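Local coordinates for protein citrate synthase (Metallosphaera sedula, PDB 6ABY) that probably catalyses the condensation of oxaloacetate with acetyl-CoA and water to citrate and CoA, a step of the tricarboxylic acid cycle, at residues Thr18-Glu23 and His253-Thr258; Gly25-Arg30 and Asp260-Ile265; Leu175-Glu180 and Ala329-Ile334; Asn182-Ala187 and Ser207-Pro212. All coordinates share one frame; numbering follows the deposited sequence.

All four contacts converge on one bound oxaloacetate, each supplying one or more ligands. Along the chain the segments come in the order 18-23, 25-30, 175-180, 182-187, 207-212, 253-258, 260-265 and 329-334, so contacts 1, 2 and 3 cross one another, while contact 4 falls between the halves of all three. Contacts 1 and 2 have centres about 9 Å apart and use adjacent antiparallel strands, 18-21 and 26-29, of the small sheet. Contact 3 lies deepest, its centre about 5 Å from that of the chain, and touches each of the others. Contact 4 stands about 20 Å from contact 2, centre to centre. The substrate pocket is thus assembled from sequence-distant pieces of a mainly helical fold.

Contact 1: Thr18-Glu23 and His253-Thr258; sequences TYIDGE and HRIYKT. With OAA (oxaloacetate ion), chain F.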
# COMPACT_ATOMS: atom_id res chain seq x y z
N THR B 18 -8.56 -17.82 10.18
CA THR B 18 -8.63 -17.36 11.58
C THR B 18 -10.08 -17.18 11.95
O THR B 18 -10.82 -16.60 11.15
CB THR B 18 -7.84 -16.06 11.81
OG1 THR B 18 -6.47 -16.32 11.58
CG2 THR B 18 -7.93 -15.57 13.23
N TYR B 19 -10.42 -17.56 13.17
CA TYR B 19 -11.76 -17.35 13.72
C TYR B 19 -11.61 -16.63 15.04
O TYR B 19 -10.89 -17.16 15.99
CB TYR B 19 -12.55 -18.67 13.81
CG TYR B 19 -13.92 -18.41 14.39
CD1 TYR B 19 -14.84 -17.62 13.71
CD2 TYR B 19 -14.26 -18.83 15.66
CE1 TYR B 19 -16.06 -17.29 14.26
CE2 TYR B 19 -15.49 -18.54 16.22
CZ TYR B 19 -16.40 -17.76 15.52
OH TYR B 19 -17.60 -17.45 16.07
N ILE B 20 -12.26 -15.47 15.13
CA ILE B 20 -12.33 -14.69 16.39
C ILE B 20 -13.71 -14.89 17.01
O ILE B 20 -14.71 -14.62 16.37
CB ILE B 20 -12.02 -13.20 16.19
CG1 ILE B 20 -10.73 -12.94 15.41
CG2 ILE B 20 -12.00 -12.52 17.55
CD1 ILE B 20 -10.63 -11.51 14.91
N ASP B 21 -13.74 -15.30 18.27
CA ASP B 21 -14.96 -15.37 19.09
C ASP B 21 -14.88 -14.22 20.07
O ASP B 21 -14.28 -14.40 21.15
CB ASP B 21 -15.06 -16.76 19.72
CG ASP B 21 -16.38 -17.05 20.40
OD1 ASP B 21 -17.09 -16.08 20.72
OD2 ASP B 21 -16.66 -18.25 20.61
N GLY B 22 -15.46 -13.07 19.72
CA GLY B 22 -15.42 -11.86 20.55
C GLY B 22 -16.19 -12.05 21.84
O GLY B 22 -15.75 -11.52 22.89
N GLU B 23 -17.26 -12.85 21.78
CA GLU B 23 -18.16 -13.10 22.93
C GLU B 23 -17.30 -13.73 24.04
O GLU B 23 -17.14 -13.09 25.09
CB GLU B 23 -19.35 -13.94 22.45
CG GLU B 23 -20.49 -14.04 23.45
CD GLU B 23 -21.38 -12.81 23.64
OE1 GLU B 23 -21.47 -11.96 22.70
OE2 GLU B 23 -21.98 -12.70 24.73
N HIS B 253 -11.20 -2.92 22.27
CA HIS B 253 -11.06 -3.70 21.01
C HIS B 253 -12.40 -3.68 20.26
O HIS B 253 -13.47 -3.73 20.90
CB HIS B 253 -10.58 -5.15 21.30
CG HIS B 253 -9.98 -5.85 20.11
ND1 HIS B 253 -10.76 -6.46 19.13
CD2 HIS B 253 -8.69 -6.04 19.75
CE1 HIS B 253 -9.97 -6.98 18.21
NE2 HIS B 253 -8.69 -6.73 18.56
N ARG B 254 -12.32 -3.66 18.93
CA ARG B 254 -13.51 -3.60 18.04
C ARG B 254 -14.28 -4.94 18.15
O ARG B 254 -15.51 -4.91 17.93
CB ARG B 254 -13.08 -3.22 16.62
CG ARG B 254 -11.83 -2.34 16.56
CD ARG B 254 -11.78 -1.27 15.48
NE ARG B 254 -10.41 -0.87 15.18
CZ ARG B 254 -9.65 -0.06 15.92
NH1 ARG B 254 -10.09 0.45 17.05
N ILE B 255 -13.62 -6.05 18.54
CA ILE B 255 -14.25 -7.41 18.56
C ILE B 255 -14.37 -8.01 19.98
O ILE B 255 -15.49 -8.45 20.32
CB ILE B 255 -13.56 -8.40 17.60
CG1 ILE B 255 -13.37 -7.83 16.18
CG2 ILE B 255 -14.35 -9.71 17.56
CD1 ILE B 255 -14.66 -7.62 15.39
N TYR B 256 -13.29 -8.11 20.76
CA TYR B 256 -13.34 -8.78 22.09
C TYR B 256 -14.18 -7.92 23.06
O TYR B 256 -13.84 -6.74 23.25
CB TYR B 256 -11.95 -9.09 22.67
CG TYR B 256 -11.15 -10.05 21.83
CD1 TYR B 256 -11.57 -11.35 21.61
CD2 TYR B 256 -10.00 -9.62 21.19
CE1 TYR B 256 -10.85 -12.22 20.79
CE2 TYR B 256 -9.25 -10.49 20.41
CZ TYR B 256 -9.69 -11.78 20.19
OH TYR B 256 -8.94 -12.56 19.36
N LYS B 257 -15.25 -8.51 23.59
CA LYS B 257 -16.14 -7.94 24.63
C LYS B 257 -15.59 -8.36 26.00
O LYS B 257 -16.27 -8.17 27.03
CB LYS B 257 -17.58 -8.43 24.47
CG LYS B 257 -18.17 -8.29 23.08
CD LYS B 257 -19.29 -9.29 22.82
CE LYS B 257 -19.83 -9.25 21.40
NZ LYS B 257 -20.46 -7.95 21.08
N THR B 258 -14.39 -8.95 25.99
CA THR B 258 -13.73 -9.52 27.19
C THR B 258 -12.20 -9.38 27.04
O THR B 258 -11.73 -8.79 26.05
CB THR B 258 -14.20 -10.96 27.41
OG1 THR B 258 -13.86 -11.27 28.76
CG2 THR B 258 -13.57 -11.97 26.47
O1 OAA F . -8.87 -5.04 15.08
O2 OAA F . -7.83 -6.76 14.08
O4 OAA F . -4.32 -6.49 14.16
O5 OAA F . -4.26 -7.79 15.86
O3 OAA F . -6.10 -6.39 16.97
C1 OAA F . -7.83 -5.67 14.72
C2 OAA F . -6.49 -5.09 15.10
C3 OAA F . -5.72 -6.13 15.83
C4 OAA F . -4.73 -6.82 15.27
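The loop that carries His253 into the oxaloacetate site is tied to the end of strand 18-21 where Gly22 meets Ile255, Tyr256 and Lys257. The backbone tie is a nearly straight hydrogen bond, Lys257 N to Gly22 O at 3.1 Å (169°), with the donor standing above the carbonyl plane. Beside it Gly22 CA approaches Ile255 O to 3.4 Å in a C-H...O contact, a closeness that suits glycine, which has no side chain to come between the two backbones. Ile20 supplies the apolar part. Its CG2, anti to the backbone N, touches Ile255 CG2 at 3.7 Å and Tyr256 CE1 at 3.5 Å, the isoleucine crossing the tyrosine at about a right angle.

This tyrosine links the strand to the oxaloacetate pocket of the citrate synthase fold. The CD2 corner of its tilted ring sits over one face of the His253 imidazole, 3.8 Å above the plane near the centre, while the tyrosine hydroxyl is hydrogen-bonded to His179, another oxaloacetate ligand. His253, probably the catalytic histidine, is held at both nitrogens: ND1 accepts from Ile255 N at 2.9 Å in the ring plane, which fixes the ring's rotation, and NE2 donates to the keto oxygen O3 of oxaloacetate at 3.1 Å (148°). Such a bond would be expected to polarise the keto group for attack. Toward the surface the chain of Lys257 crosses that of Glu23, with Lys257 CE 3.4 Å from Glu23 OE1, but the charged atoms stay too far apart for a salt bridge.

Contact 2: Gly25-Arg30 and Asp260-Ile265; sequences GRLYYR and DPRAKI. With OAA (oxaloacetate ion), chain F.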
# COMPACT_ATOMS: atom_id res chain seq x y z
N GLY B 25 -13.98 -14.60 23.97
CA GLY B 25 -12.55 -14.25 24.01
C GLY B 25 -11.72 -15.43 23.58
O GLY B 25 -10.83 -15.84 24.30
N ARG B 26 -12.04 -15.99 22.43
CA ARG B 26 -11.34 -17.18 21.90
C ARG B 26 -10.85 -16.81 20.52
O ARG B 26 -11.55 -16.05 19.83
CB ARG B 26 -12.28 -18.38 21.85
CG ARG B 26 -12.59 -18.96 23.22
CD ARG B 26 -13.74 -19.94 23.16
NE ARG B 26 -13.82 -20.65 24.43
CZ ARG B 26 -14.76 -21.53 24.75
NH1 ARG B 26 -15.73 -21.84 23.89
NH2 ARG B 26 -14.73 -22.11 25.94
N LEU B 27 -9.74 -17.42 20.12
CA LEU B 27 -9.07 -17.16 18.83
C LEU B 27 -8.60 -18.51 18.32
O LEU B 27 -8.02 -19.23 19.13
CB LEU B 27 -7.91 -16.19 19.06
CG LEU B 27 -6.98 -16.00 17.86
CD1 LEU B 27 -7.72 -15.33 16.70
CD2 LEU B 27 -5.76 -15.19 18.27
N TYR B 28 -8.81 -18.79 17.04
CA TYR B 28 -8.41 -20.07 16.41
C TYR B 28 -7.62 -19.76 15.13
O TYR B 28 -8.10 -18.92 14.34
CB TYR B 28 -9.64 -20.93 16.13
CG TYR B 28 -10.47 -21.23 17.35
CD1 TYR B 28 -10.25 -22.38 18.10
CD2 TYR B 28 -11.46 -20.36 17.77
CE1 TYR B 28 -10.98 -22.64 19.25
CE2 TYR B 28 -12.21 -20.60 18.92
CZ TYR B 28 -11.98 -21.76 19.64
OH TYR B 28 -12.70 -22.00 20.77
N TYR B 29 -6.52 -20.49 14.92
CA TYR B 29 -5.77 -20.58 13.65
C TYR B 29 -6.09 -21.94 13.05
O TYR B 29 -5.69 -22.96 13.65
CB TYR B 29 -4.27 -20.42 13.83
CG TYR B 29 -3.75 -19.11 14.36
CD1 TYR B 29 -4.46 -17.93 14.25
CD2 TYR B 29 -2.47 -19.02 14.85
CE1 TYR B 29 -3.93 -16.72 14.70
CE2 TYR B 29 -1.93 -17.84 15.32
CZ TYR B 29 -2.67 -16.67 15.25
OH TYR B 29 -2.14 -15.49 15.71
N ARG B 30 -6.79 -21.94 11.92
CA ARG B 30 -7.22 -23.13 11.16
C ARG B 30 -7.91 -24.15 12.09
O ARG B 30 -7.69 -25.35 11.94
CB ARG B 30 -6.01 -23.65 10.40
CG ARG B 30 -5.68 -22.71 9.26
CD ARG B 30 -5.03 -23.40 8.13
NE ARG B 30 -4.45 -22.47 7.16
CZ ARG B 30 -5.09 -21.98 6.10
NH1 ARG B 30 -6.36 -22.29 5.84
NH2 ARG B 30 -4.43 -21.22 5.26
N ASP B 260 -8.74 -9.90 25.91
CA ASP B 260 -8.17 -10.40 24.63
C ASP B 260 -7.41 -11.68 24.99
O ASP B 260 -6.56 -11.64 25.87
CB ASP B 260 -7.32 -9.29 24.01
CG ASP B 260 -6.66 -9.58 22.67
OD1 ASP B 260 -6.41 -10.78 22.34
OD2 ASP B 260 -6.30 -8.60 22.00
N PRO B 261 -7.68 -12.85 24.35
CA PRO B 261 -6.99 -14.10 24.71
C PRO B 261 -5.48 -13.97 24.53
O PRO B 261 -4.72 -14.54 25.30
CB PRO B 261 -7.60 -15.15 23.76
CG PRO B 261 -8.11 -14.34 22.57
CD PRO B 261 -8.53 -13.00 23.16
N ARG B 262 -5.05 -13.11 23.60
CA ARG B 262 -3.62 -12.81 23.38
C ARG B 262 -3.06 -12.05 24.58
O ARG B 262 -1.91 -12.35 24.91
CB ARG B 262 -3.40 -12.06 22.06
CG ARG B 262 -3.97 -12.78 20.85
CD ARG B 262 -4.02 -11.87 19.64
NE ARG B 262 -4.88 -10.72 19.88
CZ ARG B 262 -5.01 -9.69 19.04
NH1 ARG B 262 -5.83 -8.70 19.35
NH2 ARG B 262 -4.38 -9.71 17.86
N ALA B 263 -3.81 -11.10 25.16
CA ALA B 263 -3.35 -10.33 26.36
C ALA B 263 -3.20 -11.29 27.54
O ALA B 263 -2.24 -11.17 28.30
CB ALA B 263 -4.31 -9.22 26.67
N LYS B 264 -4.11 -12.24 27.65
CA LYS B 264 -4.17 -13.22 28.75
C LYS B 264 -2.90 -14.08 28.69
O LYS B 264 -2.23 -14.29 29.74
CB LYS B 264 -5.45 -14.03 28.58
CG LYS B 264 -5.89 -14.79 29.82
CD LYS B 264 -6.96 -15.82 29.58
CE LYS B 264 -8.37 -15.28 29.73
NZ LYS B 264 -9.37 -16.37 29.80
N ILE B 265 -2.57 -14.55 27.50
CA ILE B 265 -1.41 -15.45 27.28
C ILE B 265 -0.12 -14.65 27.50
O ILE B 265 0.72 -15.11 28.30
CB ILE B 265 -1.51 -16.13 25.91
CG1 ILE B 265 -2.71 -17.08 25.89
CG2 ILE B 265 -0.19 -16.80 25.59
CD1 ILE B 265 -3.20 -17.50 24.50
O1 OAA F . -8.87 -5.04 15.08
O2 OAA F . -7.83 -6.76 14.08
O4 OAA F . -4.32 -6.49 14.16
O5 OAA F . -4.26 -7.79 15.86
O3 OAA F . -6.10 -6.39 16.97
C1 OAA F . -7.83 -5.67 14.72
C2 OAA F . -6.49 -5.09 15.10
C3 OAA F . -5.72 -6.13 15.83
C4 OAA F . -4.73 -6.82 15.27
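The guanidinium of Arg262, whose aliphatic stem rests on Leu27, makes its polar contacts along its edges. The imidazole of His179 lies over one face of it, nearly parallel, with NE2 above CZ. One edge takes the Asp260 carboxylate side-on: NE donates to OD1 at 2.9 Å in a straight bond (176°), almost in the guanidinium plane and on the syn lone pair of the oxygen, and NH1 donates to OD2 at 2.7 Å. At another edge NH2 reaches oxaloacetate O5 at 2.8 Å, and NH1 adds a weak bond to O3. Held by a carboxylate and the substrate together, the group can hardly rotate.

As N-cap of helix 261-269, Asp260 also accepts from Arg262 N at OD1, 3.0 Å away and above the carboxylate plane. Proline fits the first turn, where no N-H is needed, and its ring lies against the strand: Pro261 CB is 3.3 Å from Gly25 O and CG is 4.0 Å from Leu27 CB. Leu27 CG is anti to the backbone N (chi1 171°), which carries CD2 to within 4.0 Å of Arg262 CG. Gly25, with its positive phi, belongs to a G1 beta bulge facing Asp21.

Strand 26-29 runs nearly perpendicular to the start of helix 261-269. Strand 18-21 flanks strand 26-29 in the sheet, and Phe35 of helix 34-40 packs against Pro261 and Ile265.

Contact 3: Leu175-Glu180 and Ala329-Ile334; sequences LHMDHE and ASARVI. With OAA (oxaloacetate ion), chain F.
Arg332 threads along the loop 175-180 to reach the substrate. CB leaves the helix 3.7 Å from His176 O, and CG is anti to the backbone N (chi1 -174°). Bends at chi2 and chi3 then curl the chain along the loop, bringing CD to 3.4 Å from Met177 O. Next, NE donates to His176 O at 2.8 Å, from above the carbonyl plane, fixing the turn of the guanidinium. One face of that group is covered by the loop backbone, with His179 N 3.8 Å above its centre. At the tip NH1 and NH2 take the two oxygens of one oxaloacetate carboxylate end-on, O4 and O5, each at 2.8 Å. A water on Leu175 O and Asp178 O reaches NH2 weakly.

Ala331 CB touches His176 CB at 3.7 Å, its small size allowing the loop to lie close. Met177 extends its flexible chain across Ile334, CE meeting CD1. Asp178 shapes the loop: its OD2 accepts from Glu180 N, an Asx turn, and binds Thr18. His179 ND1 bonds weakly to O2 of the other carboxylate, its NE2 being held by the Tyr256 hydroxyl. Arginine against substrate carboxylate, beside a histidine, is characteristic of the oxaloacetate site of citrate synthases.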
# COMPACT_ATOMS: atom_id res chain seq x y z
N LEU B 175 1.30 -15.14 18.73
CA LEU B 175 0.06 -14.41 19.09
C LEU B 175 -0.26 -13.31 18.07
O LEU B 175 -1.43 -12.91 18.07
CB LEU B 175 0.21 -13.79 20.48
CG LEU B 175 0.25 -14.79 21.63
CD1 LEU B 175 0.43 -14.07 22.94
CD2 LEU B 175 -0.97 -15.70 21.66
N HIS B 176 0.72 -12.82 17.28
CA HIS B 176 0.53 -11.68 16.35
C HIS B 176 0.45 -12.17 14.89
O HIS B 176 0.28 -11.33 14.01
CB HIS B 176 1.64 -10.64 16.53
CG HIS B 176 1.59 -9.90 17.82
ND1 HIS B 176 2.15 -10.40 18.97
CD2 HIS B 176 1.10 -8.68 18.12
CE1 HIS B 176 1.97 -9.52 19.95
NE2 HIS B 176 1.32 -8.46 19.45
N MET B 177 0.50 -13.47 14.64
CA MET B 177 0.60 -13.97 13.25
C MET B 177 -0.64 -13.61 12.42
O MET B 177 -0.45 -13.31 11.20
CB MET B 177 0.87 -15.47 13.20
CG MET B 177 2.30 -15.77 13.43
SD MET B 177 2.69 -17.55 13.43
CE MET B 177 4.40 -17.52 13.88
N ASP B 178 -1.85 -13.75 12.97
CA ASP B 178 -3.07 -13.39 12.20
C ASP B 178 -4.16 -12.93 13.16
O ASP B 178 -4.24 -13.41 14.34
CB ASP B 178 -3.62 -14.49 11.27
CG ASP B 178 -4.56 -13.88 10.21
OD1 ASP B 178 -4.09 -12.93 9.50
OD2 ASP B 178 -5.78 -14.26 10.15
N HIS B 179 -5.00 -12.05 12.64
CA HIS B 179 -6.24 -11.68 13.36
C HIS B 179 -7.36 -11.38 12.36
O HIS B 179 -8.09 -10.43 12.60
CB HIS B 179 -5.91 -10.58 14.35
CG HIS B 179 -6.73 -10.67 15.58
ND1 HIS B 179 -7.53 -9.61 16.02
CD2 HIS B 179 -6.91 -11.69 16.44
CE1 HIS B 179 -8.14 -9.98 17.14
NE2 HIS B 179 -7.71 -11.22 17.46
N GLU B 180 -7.51 -12.21 11.34
CA GLU B 180 -8.65 -12.20 10.40
C GLU B 180 -8.59 -10.85 9.67
O GLU B 180 -7.44 -10.43 9.23
CB GLU B 180 -9.94 -12.55 11.18
CG GLU B 180 -10.99 -13.30 10.35
CD GLU B 180 -12.26 -13.77 11.08
OE1 GLU B 180 -12.25 -13.87 12.35
OE2 GLU B 180 -13.28 -14.09 10.39
N ALA B 329 4.87 -6.55 12.51
CA ALA B 329 4.86 -6.90 11.07
C ALA B 329 5.62 -8.21 10.84
O ALA B 329 5.22 -9.00 9.94
CB ALA B 329 5.40 -5.77 10.24
N SER B 330 6.69 -8.50 11.60
CA SER B 330 7.51 -9.72 11.38
C SER B 330 6.65 -10.99 11.55
O SER B 330 6.95 -12.00 10.91
CB SER B 330 8.73 -9.77 12.28
OG SER B 330 8.39 -10.04 13.64
N ALA B 331 5.65 -10.94 12.43
CA ALA B 331 4.66 -12.01 12.68
C ALA B 331 3.49 -11.92 11.72
O ALA B 331 3.13 -12.96 11.12
CB ALA B 331 4.16 -11.94 14.08
N ARG B 332 2.89 -10.73 11.61
CA ARG B 332 1.62 -10.58 10.87
C ARG B 332 1.81 -10.84 9.37
O ARG B 332 0.80 -11.14 8.70
CB ARG B 332 1.01 -9.20 11.13
CG ARG B 332 -0.37 -9.01 10.51
CD ARG B 332 -1.39 -10.08 10.92
NE ARG B 332 -1.62 -10.14 12.37
CZ ARG B 332 -2.40 -9.29 13.04
NH1 ARG B 332 -3.01 -8.29 12.43
NH2 ARG B 332 -2.49 -9.39 14.35
N VAL B 333 3.02 -10.68 8.84
CA VAL B 333 3.33 -10.97 7.41
C VAL B 333 2.87 -12.40 7.03
O VAL B 333 2.47 -12.62 5.88
CB VAL B 333 4.80 -10.75 7.06
CG1 VAL B 333 5.77 -11.71 7.77
CG2 VAL B 333 5.02 -10.85 5.57
N ILE B 334 2.95 -13.34 7.97
CA ILE B 334 2.49 -14.74 7.74
C ILE B 334 0.99 -14.72 7.49
O ILE B 334 0.56 -15.28 6.49
CB ILE B 334 2.85 -15.63 8.95
CG1 ILE B 334 4.37 -15.67 9.09
CG2 ILE B 334 2.23 -17.00 8.74
CD1 ILE B 334 4.86 -16.13 10.43
O1 OAA F . -8.87 -5.04 15.08
O2 OAA F . -7.83 -6.76 14.08
O4 OAA F . -4.32 -6.49 14.16
O5 OAA F . -4.26 -7.79 15.86
O3 OAA F . -6.10 -6.39 16.97
C1 OAA F . -7.83 -5.67 14.72
C2 OAA F . -6.49 -5.09 15.10
C3 OAA F . -5.72 -6.13 15.83
C4 OAA F . -4.73 -6.82 15.27
O HOH W 1 -2.98 -11.86 16.16

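Contact 4: Asn182-Ala187 and Ser207-Pro212; sequences NASTMA and SALKGP. With OAA (oxaloacetate ion), chain F.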
# COMPACT_ATOMS: atom_id res chain seq x y z
N ASN B 182 -8.92 -6.72 9.00
CA ASN B 182 -8.61 -5.40 9.61
C ASN B 182 -7.97 -4.54 8.52
O ASN B 182 -7.80 -5.04 7.39
CB ASN B 182 -7.70 -5.53 10.84
CG ASN B 182 -6.47 -6.37 10.57
OD1 ASN B 182 -5.78 -6.18 9.58
ND2 ASN B 182 -6.19 -7.31 11.45
N ALA B 183 -7.64 -3.28 8.81
CA ALA B 183 -7.16 -2.34 7.77
C ALA B 183 -5.94 -2.94 7.07
O ALA B 183 -5.85 -2.77 5.82
CB ALA B 183 -6.88 -0.97 8.35
N SER B 184 -5.01 -3.61 7.79
CA SER B 184 -3.74 -4.00 7.14
C SER B 184 -3.99 -5.21 6.23
O SER B 184 -3.41 -5.24 5.12
CB SER B 184 -2.56 -4.23 8.10
OG SER B 184 -2.93 -5.06 9.18
N THR B 185 -4.84 -6.14 6.64
CA THR B 185 -5.16 -7.31 5.76
C THR B 185 -5.90 -6.80 4.52
O THR B 185 -5.63 -7.26 3.40
CB THR B 185 -5.97 -8.38 6.50
OG1 THR B 185 -5.35 -8.63 7.76
CG2 THR B 185 -6.08 -9.66 5.70
N MET B 186 -6.79 -5.84 4.73
CA MET B 186 -7.60 -5.27 3.63
C MET B 186 -6.65 -4.61 2.62
O MET B 186 -6.77 -4.92 1.41
CB MET B 186 -8.67 -4.33 4.18
CG MET B 186 -9.57 -3.73 3.12
SD MET B 186 -10.42 -4.99 2.18
CE MET B 186 -11.55 -3.86 1.35
N ALA B 187 -5.66 -3.82 3.06
CA ALA B 187 -4.65 -3.20 2.17
C ALA B 187 -3.90 -4.25 1.33
O ALA B 187 -3.75 -4.02 0.11
CB ALA B 187 -3.69 -2.32 2.94
N SER B 207 2.43 -0.31 5.18
CA SER B 207 1.94 1.10 5.09
C SER B 207 0.72 1.29 6.00
O SER B 207 0.62 2.32 6.67
CB SER B 207 1.65 1.49 3.66
OG SER B 207 2.80 1.30 2.86
N ALA B 208 -0.23 0.35 5.99
CA ALA B 208 -1.45 0.48 6.81
C ALA B 208 -1.12 0.23 8.28
O ALA B 208 -1.66 0.97 9.12
CB ALA B 208 -2.55 -0.45 6.36
N LEU B 209 -0.32 -0.78 8.58
CA LEU B 209 -0.03 -1.19 10.00
C LEU B 209 0.64 -0.04 10.77
O LEU B 209 0.46 0.05 11.97
CB LEU B 209 0.85 -2.44 9.99
CG LEU B 209 1.09 -3.10 11.36
CD1 LEU B 209 -0.19 -3.50 12.05
CD2 LEU B 209 1.98 -4.30 11.23
N LYS B 210 1.36 0.82 10.06
CA LYS B 210 2.13 1.93 10.65
C LYS B 210 1.18 2.93 11.31
O LYS B 210 1.61 3.62 12.23
CB LYS B 210 2.93 2.63 9.54
CG LYS B 210 3.60 3.90 9.99
CD LYS B 210 4.43 4.58 8.95
CE LYS B 210 5.03 5.81 9.57
NZ LYS B 210 5.48 6.76 8.54
N GLY B 211 -0.05 3.04 10.83
CA GLY B 211 -0.96 4.11 11.27
C GLY B 211 -1.37 3.91 12.72
O GLY B 211 -1.58 2.78 13.14
N PRO B 212 -1.49 4.98 13.54
CA PRO B 212 -1.82 4.82 14.96
C PRO B 212 -3.21 4.22 15.23
O PRO B 212 -3.37 3.65 16.26
CB PRO B 212 -1.74 6.25 15.52
CG PRO B 212 -1.90 7.14 14.30
CD PRO B 212 -1.22 6.37 13.18
O1 OAA F . -8.87 -5.04 15.08
O2 OAA F . -7.83 -6.76 14.08
O4 OAA F . -4.32 -6.49 14.16
O5 OAA F . -4.26 -7.79 15.86
O3 OAA F . -6.10 -6.39 16.97
C1 OAA F . -7.83 -5.67 14.72
C2 OAA F . -6.49 -5.09 15.10
C3 OAA F . -5.72 -6.13 15.83
C4 OAA F . -4.73 -6.82 15.27
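Asn182 OD1 caps the helix whose first turn, through Ser184, packs on Ala208. The oxygen accepts from Thr185 N at 3.1 Å, nearly along the C=O axis (166° at the hydrogen), and weakly from Ser184 N; His214 offers a further weak bond. With CG between the backbone N and the carbonyl carbon (chi1 51°), the amide folds over the helix start. Its other end, ND2, points to the substrate and donates to oxaloacetate O2 at 3.1 Å (154°). Asparagine suits this place because one side chain can both accept from backbone N-H groups and donate to a carboxylate, while the capping bonds hold the amide in the orientation that presents its N-H.

Across the contact the helices meet through small residues. Ala208 CB lies 3.8 Å from Ser184 CA and 4.1 Å from both Ala187 CB and Ala183 O, one methyl group seated among three residues of the neighbouring helix. No hydrogen bond joins the two segments. Such short side chains let the backbones come close, with the CA atoms of Ser184 and Ala208 5.0 Å apart. Leu209 continues the apolar surface, its CD1 4.3 Å from Ser184 OG, a hydroxyl that is hydrogen-bonded to His214.

The second subunit reaches the same place: Val190 of that chain packs on Ala187, and its Thr194 hydroxyl is hydrogen-bonded to Ala208 O. Here the start of helix 183-193 lies beside the end of helix 198-209, a close-packed helical pair at the dimer interface whose asparagine N-cap doubles as a substrate ligand.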